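Local coordinates for WipB (Legionella pneumophila, PDB 5NNY), which is a translocated Ser/Thr phosphatase effector that targets the host lysosomal nutrient-sensing machinery; its phosphatase domain is described here, at residues A114-G119 and H183-K188. Numbering follows the deposited sequence.
Sequences ALYDQG and HQVYKK
With its CG anti to the backbone N (chi1 163°), Tyr-116, in the last turn of helix 105-117, lays the inner part of its ring beside Val-185 and carries CZ on to Gln-184 O; the valine CG1 is likewise anti to its own N (chi1 177°), leaving CG2 beside that N. Both methyls of the valine are thereby used: CG1 lies 3.9 Å from Tyr-116 CB, and CG2 meets the ring obliquely, 3.7 Å from CD2. Farther out along the same ring, the carbonyl O of Gln-184 sits over one face, displaced toward the rim and 3.7 Å from CZ. The phenol does not bond this carbonyl directly, OH and O being 3.9 Å apart; a water bridges them instead. It lies 3.2 Å from Tyr-116 OH and donates both to Gln-184 O, at 2.8 Å, and to the side-chain OE1 of Gln-184, at 3.1 Å. The carbonyl lies at a wider, pi-type turn near the end of helix 175-186. Lys-187 NZ, from four residues after His-183, donates to His-183 ND1 in the imidazole plane (2.9 Å). Beyond Tyr-116, helix 105-117 closes in a Schellman motif with Gly-119, of positive phi, at C', and the chain enters strand 121-125 of the central sheet; Phe-122 of that strand also touches the tyrosine. Leu-112, on helix 105-117 itself, packs on Val-185, adding to the apolar contact between the two helices of this calcineurin-like phosphoesterase fold. Since the polar outer end relies on solvent, the direct link here is chiefly apolar Tyr-116 to Val-185 packing.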
loop_
_atom_site.group_PDB
_atom_site.type_symbol
_atom_site.label_atom_id
_atom_site.label_comp_id
_atom_site.label_asym_id
_atom_site.label_seq_id
_atom_site.Cartn_x
_atom_site.Cartn_y
_atom_site.Cartn_z
ATOM N N ALA A 114 -11.763 7.257 -5.045
ATOM C CA ALA A 114 -12.036 8.566 -5.638
ATOM C C ALA A 114 -10.877 9.040 -6.510
ATOM O O ALA A 114 -11.094 9.611 -7.585
ATOM C CB ALA A 114 -12.323 9.591 -4.544
ATOM N N LEU A 115 -9.640 8.821 -6.064
ATOM C CA LEU A 115 -8.491 9.165 -6.899
ATOM C C LEU A 115 -8.573 8.448 -8.240
ATOM O O LEU A 115 -8.420 9.063 -9.305
ATOM C CB LEU A 115 -7.191 8.816 -6.166
ATOM C CG LEU A 115 -6.803 9.751 -5.025
ATOM C CD1 LEU A 115 -5.601 9.219 -4.247
ATOM C CD2 LEU A 115 -6.512 11.170 -5.562
ATOM N N TYR A 116 -8.872 7.152 -8.209
ATOM C CA TYR A 116 -8.926 6.367 -9.439
ATOM C C TYR A 116 -10.102 6.805 -10.316
ATOM O O TYR A 116 -9.942 7.054 -11.521
ATOM C CB TYR A 116 -9.008 4.872 -9.082
ATOM C CG TYR A 116 -9.470 3.963 -10.211
ATOM C CD1 TYR A 116 -8.597 3.589 -11.224
ATOM C CD2 TYR A 116 -10.781 3.478 -10.254
ATOM C CE1 TYR A 116 -9.008 2.758 -12.250
ATOM C CE2 TYR A 116 -11.205 2.640 -11.282
ATOM C CZ TYR A 116 -10.306 2.286 -12.274
ATOM O OH TYR A 116 -10.699 1.460 -13.306
ATOM N N ASP A 117 -11.291 6.922 -9.720
ATOM C CA ASP A 117 -12.491 7.234 -10.485
ATOM C C ASP A 117 -12.405 8.601 -11.153
ATOM O O ASP A 117 -13.021 8.809 -12.198
ATOM C CB ASP A 117 -13.719 7.168 -9.581
ATOM C CG ASP A 117 -15.012 7.368 -10.343
ATOM O OD1 ASP A 117 -15.261 6.595 -11.294
ATOM O OD2 ASP A 117 -15.776 8.290 -9.987
ATOM N N GLN A 118 -11.646 9.533 -10.583
ATOM C CA GLN A 118 -11.505 10.855 -11.180
ATOM C C GLN A 118 -10.199 11.039 -11.938
ATOM O O GLN A 118 -9.861 12.179 -12.287
ATOM C CB GLN A 118 -11.649 11.929 -10.098
ATOM C CG GLN A 118 -13.003 11.894 -9.402
ATOM C CD GLN A 118 -13.189 13.063 -8.468
ATOM O OE1 GLN A 118 -12.886 14.213 -8.818
ATOM N NE2 GLN A 118 -13.682 12.784 -7.259
ATOM N N GLY A 119 -9.453 9.963 -12.178
ATOM C CA GLY A 119 -8.345 9.997 -13.109
ATOM C C GLY A 119 -7.009 10.457 -12.571
ATOM O O GLY A 119 -6.142 10.825 -13.370
ATOM N N HIS A 183 -10.014 -5.198 -6.091
ATOM C CA HIS A 183 -9.811 -5.673 -7.456
ATOM C C HIS A 183 -9.851 -4.536 -8.478
ATOM O O HIS A 183 -9.076 -4.537 -9.444
ATOM C CB HIS A 183 -10.879 -6.727 -7.793
ATOM C CG HIS A 183 -10.709 -8.022 -7.055
ATOM N ND1 HIS A 183 -9.730 -8.938 -7.375
ATOM C CD2 HIS A 183 -11.398 -8.556 -6.018
ATOM C CE1 HIS A 183 -9.818 -9.977 -6.562
ATOM N NE2 HIS A 183 -10.826 -9.773 -5.733
ATOM N N GLN A 184 -10.753 -3.569 -8.297
ATOM C CA GLN A 184 -10.945 -2.532 -9.313
ATOM C C GLN A 184 -9.952 -1.387 -9.182
ATOM O O GLN A 184 -9.671 -0.688 -10.162
ATOM C CB GLN A 184 -12.368 -1.976 -9.227
ATOM C CG GLN A 184 -13.405 -2.984 -9.613
ATOM C CD GLN A 184 -13.287 -3.368 -11.071
ATOM O OE1 GLN A 184 -13.079 -2.512 -11.938
ATOM N NE2 GLN A 184 -13.402 -4.662 -11.353
ATOM N N VAL A 185 -9.431 -1.168 -7.988
ATOM C CA VAL A 185 -8.655 0.023 -7.682
ATOM C C VAL A 185 -7.277 -0.349 -7.161
ATOM O O VAL A 185 -6.253 0.004 -7.757
ATOM C CB VAL A 185 -9.394 0.910 -6.663
ATOM C CG1 VAL A 185 -8.536 2.119 -6.300
ATOM C CG2 VAL A 185 -10.744 1.349 -7.243
ATOM N N TYR A 186 -7.243 -1.061 -6.041
ATOM C CA TYR A 186 -5.988 -1.202 -5.308
ATOM C C TYR A 186 -4.957 -2.025 -6.075
ATOM O O TYR A 186 -3.809 -1.584 -6.271
ATOM C CB TYR A 186 -6.259 -1.821 -3.932
ATOM C CG TYR A 186 -5.008 -1.922 -3.077
ATOM C CD1 TYR A 186 -4.575 -0.830 -2.316
ATOM C CD2 TYR A 186 -4.278 -3.117 -3.003
ATOM C CE1 TYR A 186 -3.437 -0.911 -1.517
ATOM C CE2 TYR A 186 -3.131 -3.203 -2.211
ATOM C CZ TYR A 186 -2.718 -2.105 -1.468
ATOM O OH TYR A 186 -1.597 -2.195 -0.660
ATOM N N LYS A 187 -5.332 -3.231 -6.503
ATOM C CA LYS A 187 -4.311 -4.175 -6.964
ATOM C C LYS A 187 -3.691 -3.756 -8.290
ATOM O O LYS A 187 -2.532 -4.083 -8.556
ATOM C CB LYS A 187 -4.883 -5.598 -7.074
ATOM C CG LYS A 187 -5.865 -5.826 -8.233
ATOM C CD LYS A 187 -6.265 -7.293 -8.311
ATOM C CE LYS A 187 -7.131 -7.595 -9.541
ATOM N NZ LYS A 187 -7.674 -8.974 -9.417
ATOM N N LYS A 188 -4.431 -3.062 -9.143
ATOM C CA LYS A 188 -3.838 -2.696 -10.418
ATOM C C LYS A 188 -2.946 -1.463 -10.321
ATOM O O LYS A 188 -2.305 -1.108 -11.314
ATOM C CB LYS A 188 -4.942 -2.516 -11.459
ATOM C CG LYS A 188 -5.606 -3.851 -11.838
ATOM C CD LYS A 188 -7.012 -3.692 -12.432
ATOM C CE LYS A 188 -7.848 -4.988 -12.270
ATOM N NZ LYS A 188 -7.424 -6.113 -13.165
HETATM O O HOH W 1 -10.199 -1.655 -12.715
#